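Local atomic coordinates of extrinsic protein in photosystem II (Chaetoceros gracilis, PDB entry 4K7B), a protein that serves as an extrinsic subunit of photosystem II in a marine centric diatom, where it probably binds the membrane-embedded core and supports photosynthetic water oxidation. Residues 18-23 with 85-90; 33-38 with 65-70. One frame throughout, in Å; residues are numbered along the deposited sequence. Where two conformers were deposited one is given.

Contact 1. Residues 18-23 with 85-90; sequences DRIAAL and AYMAAN. With SO4 (sulfate ion), chain C.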
loop_
_atom_site.group_PDB
_atom_site.type_symbol
_atom_site.label_atom_id
_atom_site.label_comp_id
_atom_site.label_asym_id
_atom_site.label_seq_id
_atom_site.Cartn_x
_atom_site.Cartn_y
_atom_site.Cartn_z
ATOM N N ASP A 18 -4.351 2.883 4.780
ATOM C CA ASP A 18 -5.560 2.555 4.018
ATOM C C ASP A 18 -5.387 2.892 2.533
ATOM O O ASP A 18 -5.848 2.125 1.670
ATOM C CB ASP A 18 -6.807 3.237 4.582
ATOM C CG ASP A 18 -7.255 2.645 5.906
ATOM O OD1 ASP A 18 -6.704 1.602 6.341
ATOM O OD2 ASP A 18 -8.176 3.234 6.514
ATOM N N ARG A 19 -4.724 4.012 2.234
ATOM C CA ARG A 19 -4.429 4.310 0.823
ATOM C C ARG A 19 -3.603 3.196 0.179
ATOM O O ARG A 19 -3.829 2.811 -0.982
ATOM C CB ARG A 19 -3.730 5.667 0.675
ATOM C CG ARG A 19 -4.667 6.845 0.895
ATOM C CD ARG A 19 -3.973 8.209 0.872
ATOM N NE ARG A 19 -3.150 8.418 -0.327
ATOM C CZ ARG A 19 -2.442 9.524 -0.571
ATOM N NH1 ARG A 19 -2.459 10.532 0.296
ATOM N NH2 ARG A 19 -1.706 9.630 -1.681
ATOM N N ILE A 20 -2.651 2.662 0.933
ATOM C CA ILE A 20 -1.819 1.584 0.413
ATOM C C ILE A 20 -2.608 0.273 0.254
ATOM O O ILE A 20 -2.494 -0.404 -0.766
ATOM C CB ILE A 20 -0.556 1.405 1.287
ATOM C CG1 ILE A 20 0.310 2.665 1.176
ATOM C CG2 ILE A 20 0.197 0.148 0.907
ATOM C CD1 ILE A 20 1.334 2.801 2.292
ATOM N N ALA A 21 -3.439 -0.057 1.229
ATOM C CA ALA A 21 -4.232 -1.272 1.147
ATOM C C ALA A 21 -5.212 -1.213 -0.017
ATOM O O ALA A 21 -5.517 -2.240 -0.628
ATOM C CB ALA A 21 -4.981 -1.497 2.461
ATOM N N ALA A 22 -5.704 -0.011 -0.315
ATOM C CA ALA A 22 -6.681 0.171 -1.384
ATOM C C ALA A 22 -6.099 -0.137 -2.758
ATOM O O ALA A 22 -6.850 -0.248 -3.732
ATOM C CB ALA A 22 -7.248 1.593 -1.354
ATOM N N LEU A 23 -4.774 -0.252 -2.841
ATOM C CA LEU A 23 -4.123 -0.595 -4.107
ATOM C C LEU A 23 -4.274 -2.063 -4.513
ATOM O O LEU A 23 -3.777 -2.441 -5.566
ATOM C CB LEU A 23 -2.632 -0.232 -4.077
ATOM C CG LEU A 23 -2.356 1.267 -4.024
ATOM C CD1 LEU A 23 -0.895 1.546 -3.697
ATOM C CD2 LEU A 23 -2.755 1.913 -5.335
ATOM N N ALA A 85 4.674 -8.117 0.787
ATOM C CA ALA A 85 5.740 -8.125 1.794
ATOM C C ALA A 85 5.761 -6.826 2.595
ATOM O O ALA A 85 5.936 -6.840 3.821
ATOM C CB ALA A 85 7.097 -8.374 1.144
ATOM N N TYR A 86 5.573 -5.707 1.900
ATOM C CA TYR A 86 5.538 -4.398 2.538
ATOM C C TYR A 86 4.363 -4.310 3.512
ATOM O O TYR A 86 4.513 -3.877 4.662
ATOM C CB TYR A 86 5.436 -3.307 1.471
ATOM C CG TYR A 86 5.251 -1.902 1.993
ATOM C CD1 TYR A 86 6.311 -1.194 2.531
ATOM C CD2 TYR A 86 4.012 -1.275 1.932
ATOM C CE1 TYR A 86 6.150 0.098 2.997
ATOM C CE2 TYR A 86 3.837 0.018 2.405
ATOM C CZ TYR A 86 4.913 0.699 2.933
ATOM O OH TYR A 86 4.764 1.982 3.393
ATOM N N MET A 87 3.187 -4.719 3.055
ATOM C CA MET A 87 2.047 -4.683 3.957
ATOM C C MET A 87 2.206 -5.577 5.172
ATOM O O MET A 87 1.914 -5.155 6.297
ATOM C CB MET A 87 0.757 -4.971 3.211
ATOM C CG MET A 87 0.355 -3.757 2.383
ATOM S SD MET A 87 -1.164 -3.982 1.490
ATOM C CE MET A 87 -2.293 -4.390 2.815
ATOM N N ALA A 88 2.689 -6.798 4.961
ATOM C CA ALA A 88 2.838 -7.730 6.076
ATOM C C ALA A 88 3.867 -7.219 7.079
ATOM O O ALA A 88 3.645 -7.277 8.291
ATOM C CB ALA A 88 3.229 -9.102 5.568
ATOM N N ALA A 89 4.981 -6.700 6.574
ATOM C CA ALA A 89 6.065 -6.262 7.449
ATOM C C ALA A 89 5.679 -5.035 8.260
ATOM O O ALA A 89 6.232 -4.786 9.329
ATOM C CB ALA A 89 7.325 -5.983 6.635
ATOM N N ASN A 90 4.729 -4.269 7.747
ATOM C CA ASN A 90 4.354 -3.021 8.392
ATOM C C ASN A 90 2.990 -3.038 9.072
ATOM O O ASN A 90 2.493 -2.000 9.507
ATOM C CB ASN A 90 4.479 -1.875 7.396
ATOM C CG ASN A 90 5.920 -1.603 7.052
ATOM O OD1 ASN A 90 6.658 -1.071 7.872
ATOM N ND2 ASN A 90 6.346 -2.040 5.876
HETATM S S SO4 C . -1.322 13.368 -2.007
HETATM O O1 SO4 C . -1.937 13.180 -0.687
HETATM O O2 SO4 C . -2.338 13.780 -2.975
HETATM O O3 SO4 C . -0.298 14.410 -1.893
HETATM O O4 SO4 C . -0.706 12.125 -2.481
#

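Contact 2. Residues 33-38 with 65-70; sequences KAIAEE and NEIFKA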
loop_
_atom_site.group_PDB
_atom_site.type_symbol
_atom_site.label_atom_id
_atom_site.label_comp_id
_atom_site.label_asym_id
_atom_site.label_seq_id
_atom_site.Cartn_x
_atom_site.Cartn_y
_atom_site.Cartn_z
ATOM N N LYS A 33 0.500 2.512 -12.682
ATOM C CA LYS A 33 0.262 3.949 -12.560
ATOM C C LYS A 33 -0.445 4.307 -11.247
ATOM O O LYS A 33 -0.120 5.300 -10.613
ATOM C CB LYS A 33 -0.554 4.448 -13.756
ATOM C CG LYS A 33 -0.996 5.898 -13.673
ATOM C CD LYS A 33 -1.900 6.228 -14.849
ATOM C CE LYS A 33 -2.920 7.286 -14.506
ATOM N NZ LYS A 33 -2.358 8.659 -14.661
ATOM N N ALA A 34 -1.419 3.500 -10.837
ATOM C CA ALA A 34 -2.150 3.789 -9.599
ATOM C C ALA A 34 -1.212 3.754 -8.379
ATOM O O ALA A 34 -1.297 4.581 -7.423
ATOM C CB ALA A 34 -3.292 2.793 -9.424
ATOM N N ILE A 35 -0.285 2.802 -8.440
ATOM C CA ILE A 35 0.672 2.633 -7.363
ATOM C C ILE A 35 1.594 3.845 -7.347
ATOM O O ILE A 35 1.819 4.442 -6.297
ATOM C CB ILE A 35 1.487 1.345 -7.516
ATOM C CG1 ILE A 35 0.573 0.125 -7.666
ATOM C CG2 ILE A 35 2.402 1.159 -6.320
ATOM C CD1 ILE A 35 1.346 -1.167 -7.910
ATOM N N ALA A 36 2.110 4.224 -8.509
ATOM C CA ALA A 36 2.969 5.403 -8.583
ATOM C C ALA A 36 2.245 6.673 -8.134
ATOM O O ALA A 36 2.855 7.591 -7.586
ATOM C CB ALA A 36 3.505 5.565 -9.992
ATOM N N GLU A 37 0.942 6.724 -8.372
ATOM C CA GLU A 37 0.150 7.860 -7.961
ATOM C C GLU A 37 -0.015 7.881 -6.454
ATOM O O GLU A 37 -0.344 8.928 -5.894
ATOM C CB GLU A 37 -1.208 7.859 -8.671
ATOM C CG GLU A 37 -1.086 8.225 -10.136
ATOM C CD GLU A 37 -2.412 8.215 -10.864
ATOM O OE1 GLU A 37 -3.320 7.467 -10.445
ATOM O OE2 GLU A 37 -2.542 8.959 -11.857
ATOM N N GLU A 38 0.193 6.736 -5.791
ATOM C CA GLU A 38 0.224 6.760 -4.303
ATOM C C GLU A 38 1.612 6.877 -3.595
ATOM O O GLU A 38 1.772 6.570 -2.377
ATOM C CB GLU A 38 -0.517 5.545 -3.738
ATOM C CG GLU A 38 -1.960 5.452 -4.166
ATOM C CD GLU A 38 -2.873 6.410 -3.437
ATOM O OE1 GLU A 38 -4.038 6.515 -3.851
ATOM O OE2 GLU A 38 -2.448 7.047 -2.453
ATOM N N ASN A 65 11.127 0.753 -2.004
ATOM C CA ASN A 65 12.019 0.724 -3.155
ATOM C C ASN A 65 11.859 -0.586 -3.916
ATOM O O ASN A 65 11.887 -0.605 -5.146
ATOM C CB ASN A 65 13.476 0.903 -2.744
ATOM C CG ASN A 65 13.827 2.347 -2.379
ATOM O OD1 ASN A 65 13.148 3.289 -2.762
ATOM N ND2 ASN A 65 14.909 2.517 -1.626
ATOM N N GLU A 66 11.690 -1.688 -3.189
ATOM C CA GLU A 66 11.495 -2.982 -3.841
ATOM C C GLU A 66 10.222 -3.008 -4.688
ATOM O O GLU A 66 10.227 -3.526 -5.832
ATOM C CB GLU A 66 11.458 -4.107 -2.805
ATOM C CG GLU A 66 11.673 -5.477 -3.404
ATOM C CD GLU A 66 13.082 -5.656 -3.937
ATOM O OE1 GLU A 66 13.265 -6.429 -4.901
ATOM O OE2 GLU A 66 14.005 -5.018 -3.392
ATOM N N ILE A 67 9.129 -2.465 -4.137
ATOM C CA ILE A 67 7.910 -2.330 -4.940
ATOM C C ILE A 67 8.187 -1.574 -6.241
ATOM O O ILE A 67 7.773 -2.005 -7.328
ATOM C CB ILE A 67 6.786 -1.623 -4.164
ATOM C CG1 ILE A 67 6.338 -2.489 -2.996
ATOM C CG2 ILE A 67 5.603 -1.298 -5.089
ATOM C CD1 ILE A 67 5.447 -1.746 -2.034
ATOM N N PHE A 68 8.883 -0.446 -6.136
ATOM C CA PHE A 68 9.117 0.333 -7.358
ATOM C C PHE A 68 10.129 -0.277 -8.358
ATOM O O PHE A 68 10.007 -0.071 -9.568
ATOM C CB PHE A 68 9.355 1.811 -7.018
ATOM C CG PHE A 68 8.084 2.538 -6.656
ATOM C CD1 PHE A 68 7.498 3.409 -7.560
ATOM C CD2 PHE A 68 7.445 2.297 -5.447
ATOM C CE1 PHE A 68 6.319 4.056 -7.254
ATOM C CE2 PHE A 68 6.259 2.940 -5.133
ATOM C CZ PHE A 68 5.697 3.823 -6.044
ATOM N N LYS A 69 11.070 -1.078 -7.854
ATOM C CA LYS A 69 12.001 -1.839 -8.699
ATOM C C LYS A 69 11.202 -2.865 -9.491
ATOM O O LYS A 69 11.399 -3.050 -10.713
ATOM C CB LYS A 69 13.039 -2.545 -7.818
ATOM C CG LYS A 69 14.071 -3.382 -8.562
ATOM C CD LYS A 69 15.093 -3.945 -7.581
ATOM C CE LYS A 69 16.240 -4.649 -8.287
ATOM N NZ LYS A 69 17.278 -5.095 -7.315
ATOM N N ALA A 70 10.271 -3.515 -8.796
ATOM C CA ALA A 70 9.402 -4.475 -9.466
ATOM C C ALA A 70 8.513 -3.815 -10.507
ATOM O O ALA A 70 8.310 -4.365 -11.593
ATOM C CB ALA A 70 8.569 -5.242 -8.458
#

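Contact 1. Residues 18-23 with 85-90
Ile-20 meets Tyr-86 and Met-87 in a largely apolar contact. Ile-20 CD1 lies at the ring edge, 3.7 Å from Tyr-86 CE2 and Tyr-86 OH, and CG2 reaches the same edge. The two side chains cross at about a right angle. Tyr-86 has CG anti to its backbone N (chi1 174°), which carries the ring out to Ile-20. Met-87 slides past Ile-20 in the opposite direction. Its chain bends at chi3 (57°), and Met-87 CE ends 4.0 Å from Ala-21 CB.

The polar bonds lie beside these apolar contacts. Asn-90 closes the end of helix 76-89: its ND2 donates to Tyr-86 O at 2.9 Å. The Tyr-86 hydroxyl is hydrogen-bonded to Asn-46.

Arg-19 points elsewhere. It grips a sulfate, probably from the crystallisation liquor, with two bonds: Arg-19 NH1 to sulfate O1 at 2.9 Å and NH2 to sulfate O4 at 2.8 Å. Its NE forms a salt bridge with Glu-38. A leucine in place of Arg-19 would probably leave Glu-38 without its cationic mate and the sulfate without this two-pronged grip.

Contact 1 joins the C-terminal ends of helices 6-21 and 76-89 in the core of a helical bundle, consistent with the PsbQ-like clan.

Contact 2. Residues 33-38 with 65-70
Phe-68 is the main bump of this contact. Its ring reaches across from helix 54-73 and sets its outer end against the backbone of helix 32-37. Phe-68 CE1 comes within 3.8 Å of Ala-36 CA, which lies at the ring edge near its plane. Phe-68 CZ lies 3.9 Å from Ile-35 O. The hollow is shallow: Ala-36 has just a methyl group there, so the ring can come right up to the main chain. Ala-36 CB flanks the same corner, 4.2 Å from Phe-68 CE1. The ring gets there with CG anti to its own carbonyl carbon (chi1 -76°).

Ile-35 supplies the second bump. Ile-35 CG2 faces the notch between Ile-67 CG2 and Phe-68 CZ, 4.2 Å from each. Val-79 and Phe-42 from neighbouring helices also pack against Ile-35.

The axes of the two short helical segments approach to 11.2 Å at their closest, so the Phe-68 side chain spans the gap to reach the opposite main chain. The directions of the two segments are nearly opposed, at 149°.

The arrangement is antiparallel helix-helix packing, in which the short helix 32-37 lies against the long helix 54-73 of the bundle.

Contact 1 lies near the centre of the chain, and all its touching residues are buried. Contact 2 is further out and only partly buried. They hold different helix pairs: 6-21 with 76-89, and 32-37 with 54-73. Helices 54-73 and 76-89 are consecutive, and Tyr-86 CB packs on Ile-67 CD1 to link the two contacts. Leu-23 of 18-23 also packs on Ala-34 and Glu-38. Both interfaces are largely apolar, but they differ at their margins. Contact 1 has buried polar groups at a helix end. In contact 2, Phe-68 and Ala-36 remain partly exposed. The Arg-19 to Glu-38 salt bridge joins the two.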